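Local coordinates for protein alanine racemase (Corynebacterium glutamicum, PDB 2DY3) that is a homodimeric, pyridoxal-5'-phosphate-binding member of the alanine racemase family, with a TIM-barrel-type N-terminal domain and a mainly beta-strand C-terminal domain, at residues 241-245 with 317-321. Residues are numbered along the deposited sequence; the frame is centred on the assembly and turned at random.
Sequences KVSVV and GVEAG
A loop packs across the interruption in a beta strand here, within the strand-rich C-terminal domain: residues 317-321, leading from strand 307-312 into strand 323-325, lie over residues 241-245 of the broken strand 236-247. The end-to-end directions of 241-245 and 318-321 are 130° apart, and the closest CA pair is Val242–Ala320, at 4.9 Å. A single hydrogen bond joins the segments, from Gly321 N to Val242 O (2.7 Å, 157° at the hydrogen). Gly321 has phi/psi 97/-12, where a side chain would clash with the carbonyl oxygen of Ala320, so the turn into the strand calls for glycine. Val242 also bonds through its backbone to Ala322, so this is where the loop enters the antiparallel pairing of 323-325 with 236-247. Residues three apart in an unbroken strand would lie on opposite faces; the break at Ser243 (-84/-38) points the CA-to-CB bonds of both Val242 and Val245 toward the loop. Ala320 fits the kink, its CB 3.6 Å from Ser243 O. Val245 (chi1 t) lays CG2 against the loop backbone, 3.6 Å from both Glu319 C and Ala320 N, and reaches Val318 CG1 at 4.4 Å; Val318 and Val245 both touch Leu311, while Val242 and Val318 meet Ile291. The CA-to-CB bonds of Ser243 and Val244 point away from the loop; Ser243 OG (chi1 p) hydrogen-bonds to Val270 O, and Val244 packs on Ile101 of the second subunit.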
# COMPACT_ATOMS: atom_id res chain seq x y z
N LYS B 241 2.35 15.09 10.62
CA LYS B 241 2.70 16.37 11.19
C LYS B 241 2.71 17.36 10.03
O LYS B 241 3.32 17.10 8.99
CB LYS B 241 4.07 16.29 11.86
CG LYS B 241 4.09 15.30 13.02
CD LYS B 241 5.26 15.53 13.95
CE LYS B 241 5.09 14.72 15.23
NZ LYS B 241 6.22 14.93 16.18
N VAL B 242 2.00 18.47 10.20
CA VAL B 242 1.93 19.50 9.17
C VAL B 242 3.32 19.99 8.82
O VAL B 242 4.08 20.39 9.71
CB VAL B 242 1.06 20.68 9.64
CG1 VAL B 242 0.98 21.75 8.54
CG2 VAL B 242 -0.34 20.18 10.00
N SER B 243 3.66 19.97 7.54
CA SER B 243 4.98 20.41 7.11
C SER B 243 5.06 21.92 6.93
O SER B 243 6.08 22.53 7.24
CB SER B 243 5.35 19.72 5.80
OG SER B 243 4.42 20.05 4.78
N VAL B 244 3.99 22.51 6.42
CA VAL B 244 3.96 23.94 6.19
C VAL B 244 2.55 24.51 6.29
O VAL B 244 1.58 23.87 5.88
CB VAL B 244 4.52 24.31 4.78
CG1 VAL B 244 4.47 25.81 4.58
CG2 VAL B 244 5.94 23.82 4.62
N VAL B 245 2.45 25.72 6.84
CA VAL B 245 1.18 26.42 6.94
C VAL B 245 1.34 27.62 6.02
O VAL B 245 2.25 28.43 6.19
CB VAL B 245 0.90 26.90 8.37
CG1 VAL B 245 -0.23 27.91 8.36
CG2 VAL B 245 0.53 25.70 9.25
N GLY B 317 -4.82 29.09 15.43
CA GLY B 317 -3.39 29.23 15.25
C GLY B 317 -2.60 27.97 14.93
O GLY B 317 -1.51 27.78 15.45
N VAL B 318 -3.15 27.12 14.07
CA VAL B 318 -2.44 25.91 13.67
C VAL B 318 -1.11 26.31 13.06
O VAL B 318 -1.05 27.21 12.23
CB VAL B 318 -3.22 25.12 12.61
CG1 VAL B 318 -2.35 23.96 12.07
CG2 VAL B 318 -4.54 24.61 13.20
N GLU B 319 -0.04 25.64 13.47
CA GLU B 319 1.29 25.91 12.95
C GLU B 319 1.95 24.64 12.43
O GLU B 319 1.50 23.53 12.73
CB GLU B 319 2.17 26.52 14.04
CG GLU B 319 1.63 27.81 14.62
CD GLU B 319 2.58 28.40 15.63
OE1 GLU B 319 3.62 28.95 15.22
OE2 GLU B 319 2.30 28.31 16.83
N ALA B 320 3.02 24.79 11.67
CA ALA B 320 3.75 23.64 11.14
C ALA B 320 4.21 22.81 12.33
O ALA B 320 4.56 23.36 13.37
CB ALA B 320 4.96 24.10 10.32
N GLY B 321 4.19 21.49 12.17
CA GLY B 321 4.60 20.62 13.25
C GLY B 321 3.39 20.11 14.02
O GLY B 321 3.50 19.19 14.84